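Local coordinates for mRNA export factor (Human herpesvirus 1, PDB 4YXP), which regulates viral gene expression, inhibits cellular splicing and mediates nuclear export of intronless viral mRNAs, its folded C-terminal part forming a homodimer, at residues B[173-182]-B[190-201]. Numbering follows the deposited sequence.
Sequences LDELCSRRRL and SFVFVILARLAN
Arg198 reaches across from helix 188-204 to the chain leaving helix 173-179, where its NH1 donates to the backbone O of Arg180 at 2.9 Å. The acceptor lies near the guanidinium plane, while the donor stands somewhat off the carbonyl plane. Leu182 lies over one face of the same guanidinium, its CD2 3.5 Å from Arg198 NE and 3.8 Å from Ile195 CD1. Arg180 in turn runs along Ala197, CD 3.6 Å from the Ala197 O, then bends (chi3 -74°) to lay its guanidinium on the amide of Asn201. The two planes are 8° apart, with ND2 of Asn201 3.7 Å from Arg180 NH2; the opposite face meets the Ser178 O, and two waters at the guanidinium edge accept from NE and NH2 and donate weakly to Asn201 OD1. Toward the start of both segments the packing is apolar: Cys177 and Ala197 bring their backbones close, Leu176 CD2 meets Val194 CG2 at 4.0 Å, and Leu173 CD1 makes a CH-pi contact over the Phe193 ring, 3.8 Å from its centroid.

Further out, Arg180, with positive phi, is the first residue to leave helical angles, consistent with its carbonyl being turned to Arg198, whose NE and NH2 are held by the Thr214 and Ala213 carbonyls. Asp6 of the second subunit accepts from Leu182 N, bringing the intertwined dimer to this turn. Within the CHC2-type zinc-finger region, the axes of 173-179 and 190-201 cross at -39°, and helix 146-167 lies against Phe193 while helix 112-132 packs on Ile195.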
ATOM      1  N   LEU B 173     -14.120   6.205   4.562  1.00 30.78           N
ATOM      2  CA  LEU B 173     -13.504   5.455   3.475  1.00 32.37           C
ATOM      3  C   LEU B 173     -13.974   4.004   3.450  1.00 34.57           C
ATOM      4  O   LEU B 173     -14.342   3.479   2.396  1.00 33.39           O
ATOM      5  CB  LEU B 173     -11.982   5.507   3.598  1.00 31.97           C
ATOM      6  CG  LEU B 173     -11.186   4.692   2.575  1.00 31.55           C
ATOM      7  CD1 LEU B 173     -11.496   5.144   1.156  1.00 30.99           C
ATOM      8  CD2 LEU B 173      -9.698   4.805   2.861  1.00 31.60           C
ATOM      9  N   ASP B 174     -13.960   3.358   4.610  1.00 38.28           N
ATOM     10  CA  ASP B 174     -14.338   1.951   4.700  1.00 41.54           C
ATOM     11  C   ASP B 174     -15.801   1.747   4.312  1.00 41.31           C
ATOM     12  O   ASP B 174     -16.141   0.783   3.622  1.00 42.61           O
ATOM     13  CB  ASP B 174     -14.083   1.421   6.113  1.00 45.10           C
ATOM     14  CG  ASP B 174     -12.606   1.385   6.462  1.00 46.53           C
ATOM     15  OD1 ASP B 174     -11.779   1.241   5.539  1.00 44.98           O
ATOM     16  OD2 ASP B 174     -12.274   1.500   7.661  1.00 49.98           O
ATOM     17  N   GLU B 175     -16.660   2.663   4.749  1.00 38.05           N
ATOM     18  CA  GLU B 175     -18.084   2.597   4.436  1.00 37.89           C
ATOM     19  C   GLU B 175     -18.331   2.811   2.943  1.00 33.86           C
ATOM     20  O   GLU B 175     -19.157   2.124   2.337  1.00 33.33           O
ATOM     21  CB  GLU B 175     -18.858   3.637   5.246  1.00 44.20           C
ATOM     22  CG  GLU B 175     -18.663   3.529   6.754  1.00 51.81           C
ATOM     23  CD  GLU B 175     -18.999   4.819   7.479  1.00 58.61           C
ATOM     24  OE1 GLU B 175     -19.967   5.496   7.071  1.00 60.90           O
ATOM     25  OE2 GLU B 175     -18.289   5.157   8.452  1.00 61.32           O
ATOM     26  N   LEU B 176     -17.619   3.767   2.353  1.00 32.68           N
ATOM     27  CA  LEU B 176     -17.747   4.042   0.921  1.00 31.73           C
ATOM     28  C   LEU B 176     -17.442   2.796   0.096  1.00 30.16           C
ATOM     29  O   LEU B 176     -18.184   2.454  -0.826  1.00 28.98           O
ATOM     30  CB  LEU B 176     -16.810   5.179   0.496  1.00 31.24           C
ATOM     31  CG  LEU B 176     -17.162   6.606   0.927  1.00 31.97           C
ATOM     32  CD1 LEU B 176     -16.023   7.548   0.575  1.00 29.19           C
ATOM     33  CD2 LEU B 176     -18.457   7.079   0.277  1.00 34.54           C
ATOM     34  N   CYS B 177     -16.347   2.124   0.440  1.00 29.67           N
ATOM     35  CA  CYS B 177     -15.874   0.969  -0.317  1.00 30.68           C
ATOM     36  C   CYS B 177     -16.658  -0.299   0.014  1.00 32.95           C
ATOM     37  O   CYS B 177     -16.550  -1.306  -0.691  1.00 34.82           O
ATOM     38  CB  CYS B 177     -14.384   0.742  -0.053  1.00 30.62           C
ATOM     39  SG  CYS B 177     -13.339   2.089  -0.631  1.00 31.27           S
ATOM     40  N   SER B 178     -17.440  -0.249   1.086  1.00 32.89           N
ATOM     41  CA  SER B 178     -18.300  -1.361   1.463  1.00 34.50           C
ATOM     42  C   SER B 178     -19.682  -1.218   0.824  1.00 36.03           C
ATOM     43  O   SER B 178     -20.241  -2.183   0.300  1.00 38.25           O
ATOM     44  CB  SER B 178     -18.427  -1.444   2.986  1.00 37.06           C
ATOM     45  OG  SER B 178     -19.361  -2.439   3.357  1.00 40.96           O
ATOM     46  N   ARG B 179     -20.226  -0.005   0.863  1.00 34.44           N
ATOM     47  CA  ARG B 179     -21.562   0.258   0.335  1.00 34.02           C
ATOM     48  C   ARG B 179     -21.563   0.285  -1.190  1.00 32.81           C
ATOM     49  O   ARG B 179     -22.486  -0.226  -1.827  1.00 34.15           O
ATOM     50  CB  ARG B 179     -22.094   1.581   0.892  1.00 34.53           C
ATOM     51  CG  ARG B 179     -22.400   1.534   2.386  1.00 37.72           C
ATOM     52  CD  ARG B 179     -22.463   2.927   2.992  1.00 39.32           C
ATOM     53  NE  ARG B 179     -23.409   3.797   2.295  1.00 40.78           N
ATOM     54  CZ  ARG B 179     -24.683   3.969   2.641  1.00 44.78           C
ATOM     55  NH1 ARG B 179     -25.198   3.335   3.690  1.00 46.71           N
ATOM     56  NH2 ARG B 179     -25.449   4.786   1.930  1.00 46.91           N
ATOM     57  N   ARG B 180     -20.527   0.886  -1.767  1.00 30.75           N
ATOM     58  CA  ARG B 180     -20.348   0.911  -3.218  1.00 30.25           C
ATOM     59  C   ARG B 180     -21.589   1.441  -3.939  1.00 30.20           C
ATOM     60  O   ARG B 180     -22.095   0.812  -4.870  1.00 30.97           O
ATOM     61  CB  ARG B 180     -19.994  -0.491  -3.724  1.00 31.59           C
ATOM     62  CG  ARG B 180     -18.675  -1.029  -3.162  1.00 32.43           C
ATOM     63  CD  ARG B 180     -18.280  -2.365  -3.786  1.00 32.94           C
ATOM     64  NE  ARG B 180     -19.096  -3.478  -3.299  1.00 34.10           N
ATOM     65  CZ  ARG B 180     -18.801  -4.230  -2.240  1.00 34.96           C
ATOM     66  NH1 ARG B 180     -17.702  -4.002  -1.531  1.00 35.13           N
ATOM     67  NH2 ARG B 180     -19.612  -5.219  -1.888  1.00 36.29           N
ATOM     68  N   ARG B 181     -22.065   2.606  -3.505  1.00 29.88           N
ATOM     69  CA  ARG B 181     -23.262   3.224  -4.072  1.00 32.67           C
ATOM     70  C   ARG B 181     -22.924   4.521  -4.794  1.00 31.04           C
ATOM     71  O   ARG B 181     -22.246   5.389  -4.248  1.00 30.71           O
ATOM     72  CB  ARG B 181     -24.297   3.511  -2.980  1.00 39.97           C
ATOM     73  CG  ARG B 181     -24.853   2.278  -2.302  1.00 46.96           C
ATOM     74  CD  ARG B 181     -25.873   2.653  -1.242  1.00 53.89           C
ATOM     75  NE  ARG B 181     -26.100   1.565  -0.294  1.00 58.85           N
ATOM     76  CZ  ARG B 181     -27.010   1.589   0.674  1.00 64.13           C
ATOM     77  NH1 ARG B 181     -27.797   2.646   0.831  1.00 66.14           N
ATOM     78  NH2 ARG B 181     -27.136   0.549   1.488  1.00 66.74           N
ATOM     79  N   LEU B 182     -23.407   4.653  -6.023  1.00 30.98           N
ATOM     80  CA  LEU B 182     -23.188   5.864  -6.798  1.00 30.52           C
ATOM     81  C   LEU B 182     -23.742   7.084  -6.072  1.00 30.20           C
ATOM     82  O   LEU B 182     -23.194   8.181  -6.178  1.00 29.13           O
ATOM     83  CB  LEU B 182     -23.835   5.736  -8.176  1.00 30.49           C
ATOM     84  CG  LEU B 182     -23.324   4.585  -9.042  1.00 28.51           C
ATOM     85  CD1 LEU B 182     -24.172   4.462 -10.293  1.00 29.67           C
ATOM     86  CD2 LEU B 182     -21.855   4.780  -9.403  1.00 26.00           C
ATOM     87  N   SER B 190     -14.667  10.558  -3.040  1.00 23.35           N
ATOM     88  CA  SER B 190     -15.688   9.518  -3.015  1.00 25.53           C
ATOM     89  C   SER B 190     -15.900   8.936  -4.415  1.00 25.78           C
ATOM     90  O   SER B 190     -16.197   7.752  -4.556  1.00 26.74           O
ATOM     91  CB  SER B 190     -17.007  10.058  -2.448  1.00 27.77           C
ATOM     92  OG  SER B 190     -17.435  11.229  -3.115  1.00 29.68           O
ATOM     93  N   PHE B 191     -15.736   9.758  -5.447  1.00 23.97           N
ATOM     94  CA  PHE B 191     -15.832   9.256  -6.821  1.00 23.74           C
ATOM     95  C   PHE B 191     -14.783   8.182  -7.079  1.00 23.54           C
ATOM     96  O   PHE B 191     -15.102   7.068  -7.509  1.00 23.00           O
ATOM     97  CB  PHE B 191     -15.664  10.384  -7.844  1.00 24.57           C
ATOM     98  CG  PHE B 191     -15.539   9.889  -9.262  1.00 24.90           C
ATOM     99  CD1 PHE B 191     -16.664   9.526  -9.984  1.00 26.49           C
ATOM    100  CD2 PHE B 191     -14.297   9.764  -9.860  1.00 24.58           C
ATOM    101  CE1 PHE B 191     -16.554   9.057 -11.283  1.00 27.08           C
ATOM    102  CE2 PHE B 191     -14.179   9.295 -11.160  1.00 25.41           C
ATOM    103  CZ  PHE B 191     -15.307   8.940 -11.871  1.00 26.17           C
ATOM    104  N   VAL B 192     -13.525   8.522  -6.822  1.00 23.96           N
ATOM    105  CA  VAL B 192     -12.421   7.618  -7.101  1.00 23.30           C
ATOM    106  C   VAL B 192     -12.592   6.297  -6.349  1.00 22.58           C
ATOM    107  O   VAL B 192     -12.443   5.222  -6.922  1.00 20.75           O
ATOM    108  CB  VAL B 192     -11.070   8.281  -6.754  1.00 24.35           C
ATOM    109  CG1 VAL B 192      -9.927   7.268  -6.811  1.00 24.14           C
ATOM    110  CG2 VAL B 192     -10.792   9.433  -7.709  1.00 25.47           C
ATOM    111  N   PHE B 193     -12.912   6.361  -5.067  1.00 22.56           N
ATOM    112  CA  PHE B 193     -12.920   5.139  -4.277  1.00 22.26           C
ATOM    113  C   PHE B 193     -14.185   4.307  -4.493  1.00 21.96           C
ATOM    114  O   PHE B 193     -14.109   3.081  -4.533  1.00 22.14           O
ATOM    115  CB  PHE B 193     -12.709   5.482  -2.801  1.00 23.00           C
ATOM    116  CG  PHE B 193     -11.272   5.747  -2.472  1.00 22.97           C
ATOM    117  CD1 PHE B 193     -10.404   4.694  -2.237  1.00 23.36           C
ATOM    118  CD2 PHE B 193     -10.771   7.039  -2.462  1.00 22.89           C
ATOM    119  CE1 PHE B 193      -9.067   4.927  -1.961  1.00 24.14           C
ATOM    120  CE2 PHE B 193      -9.436   7.277  -2.190  1.00 23.45           C
ATOM    121  CZ  PHE B 193      -8.584   6.221  -1.938  1.00 24.13           C
ATOM    122  N   VAL B 194     -15.329   4.953  -4.681  1.00 22.95           N
ATOM    123  CA  VAL B 194     -16.566   4.221  -4.933  1.00 23.79           C
ATOM    124  C   VAL B 194     -16.504   3.526  -6.301  1.00 23.24           C
ATOM    125  O   VAL B 194     -16.869   2.355  -6.431  1.00 23.49           O
ATOM    126  CB  VAL B 194     -17.793   5.148  -4.840  1.00 26.67           C
ATOM    127  CG1 VAL B 194     -19.058   4.433  -5.324  1.00 28.01           C
ATOM    128  CG2 VAL B 194     -17.985   5.622  -3.410  1.00 28.06           C
ATOM    129  N   ILE B 195     -16.044   4.241  -7.320  1.00 22.81           N
ATOM    130  CA  ILE B 195     -16.002   3.674  -8.667  1.00 23.39           C
ATOM    131  C   ILE B 195     -15.000   2.525  -8.731  1.00 22.79           C
ATOM    132  O   ILE B 195     -15.314   1.453  -9.246  1.00 22.33           O
ATOM    133  CB  ILE B 195     -15.681   4.756  -9.716  1.00 24.06           C
ATOM    134  CG1 ILE B 195     -16.814   5.783  -9.786  1.00 23.93           C
ATOM    135  CG2 ILE B 195     -15.450   4.131 -11.094  1.00 26.18           C
ATOM    136  CD1 ILE B 195     -18.180   5.204 -10.163  1.00 25.51           C
ATOM    137  N   LEU B 196     -13.797   2.737  -8.214  1.00 23.80           N
ATOM    138  CA  LEU B 196     -12.792   1.680  -8.212  1.00 24.91           C
ATOM    139  C   LEU B 196     -13.270   0.471  -7.404  1.00 25.33           C
ATOM    140  O   LEU B 196     -13.025  -0.670  -7.790  1.00 25.72           O
ATOM    141  CB  LEU B 196     -11.460   2.190  -7.655  1.00 25.64           C
ATOM    142  CG  LEU B 196     -10.686   3.217  -8.485  1.00 25.40           C
ATOM    143  CD1 LEU B 196      -9.344   3.499  -7.831  1.00 24.71           C
ATOM    144  CD2 LEU B 196     -10.487   2.761  -9.926  1.00 25.24           C
ATOM    145  N   ALA B 197     -13.949   0.717  -6.286  1.00 24.79           N
ATOM    146  CA  ALA B 197     -14.446  -0.376  -5.454  1.00 25.04           C
ATOM    147  C   ALA B 197     -15.519  -1.174  -6.193  1.00 25.35           C
ATOM    148  O   ALA B 197     -15.549  -2.403  -6.118  1.00 25.13           O
ATOM    149  CB  ALA B 197     -14.996   0.153  -4.140  1.00 24.46           C
ATOM    150  N   ARG B 198     -16.401  -0.470  -6.896  1.00 25.94           N
ATOM    151  CA  ARG B 198     -17.452  -1.125  -7.664  1.00 26.20           C
ATOM    152  C   ARG B 198     -16.837  -1.974  -8.770  1.00 26.17           C
ATOM    153  O   ARG B 198     -17.198  -3.133  -8.942  1.00 26.30           O
ATOM    154  CB  ARG B 198     -18.416  -0.096  -8.260  1.00 26.34           C
ATOM    155  CG  ARG B 198     -19.380   0.502  -7.248  1.00 26.19           C
ATOM    156  CD  ARG B 198     -20.120   1.713  -7.808  1.00 26.18           C
ATOM    157  NE  ARG B 198     -20.982   1.393  -8.945  1.00 26.98           N
ATOM    158  CZ  ARG B 198     -22.257   1.020  -8.851  1.00 28.76           C
ATOM    159  NH1 ARG B 198     -22.840   0.893  -7.665  1.00 29.57           N
ATOM    160  NH2 ARG B 198     -22.955   0.764  -9.950  1.00 29.41           N
ATOM    161  N   LEU B 199     -15.900  -1.393  -9.511  1.00 25.18           N
ATOM    162  CA  LEU B 199     -15.255  -2.102 -10.607  1.00 25.36           C
ATOM    163  C   LEU B 199     -14.484  -3.315 -10.078  1.00 23.75           C
ATOM    164  O   LEU B 199     -14.592  -4.409 -10.624  1.00 22.39           O
ATOM    165  CB  LEU B 199     -14.325  -1.161 -11.378  1.00 25.33           C
ATOM    166  CG  LEU B 199     -13.683  -1.703 -12.657  1.00 26.73           C
ATOM    167  CD1 LEU B 199     -14.740  -2.174 -13.652  1.00 27.14           C
ATOM    168  CD2 LEU B 199     -12.800  -0.642 -13.294  1.00 27.91           C
ATOM    169  N   ALA B 200     -13.720  -3.124  -9.006  1.00 23.14           N
ATOM    170  CA  ALA B 200     -12.958  -4.221  -8.416  1.00 23.78           C
ATOM    171  C   ALA B 200     -13.882  -5.347  -7.958  1.00 26.66           C
ATOM    172  O   ALA B 200     -13.552  -6.528  -8.088  1.00 29.67           O
ATOM    173  CB  ALA B 200     -12.116  -3.722  -7.250  1.00 23.10           C
ATOM    174  N   ASN B 201     -15.042  -4.977  -7.428  1.00 27.43           N
ATOM    175  CA  ASN B 201     -16.008  -5.958  -6.945  1.00 29.66           C
ATOM    176  C   ASN B 201     -16.501  -6.853  -8.079  1.00 30.06           C
ATOM    177  O   ASN B 201     -16.563  -8.070  -7.928  1.00 30.24           O
ATOM    178  CB  ASN B 201     -17.196  -5.265  -6.274  1.00 30.53           C
ATOM    179  CG  ASN B 201     -18.285  -6.241  -5.870  1.00 31.65           C
ATOM    180  OD1 ASN B 201     -19.292  -6.393  -6.566  1.00 32.43           O
ATOM    181  ND2 ASN B 201     -18.086  -6.914  -4.745  1.00 31.57           N
TER
HETATM  182  O   HOH W   1     -20.898  -3.782  -5.422  1.00 40.61           O
HETATM  183  O   HOH W   2     -21.720  -5.989  -4.080  1.00 43.12           O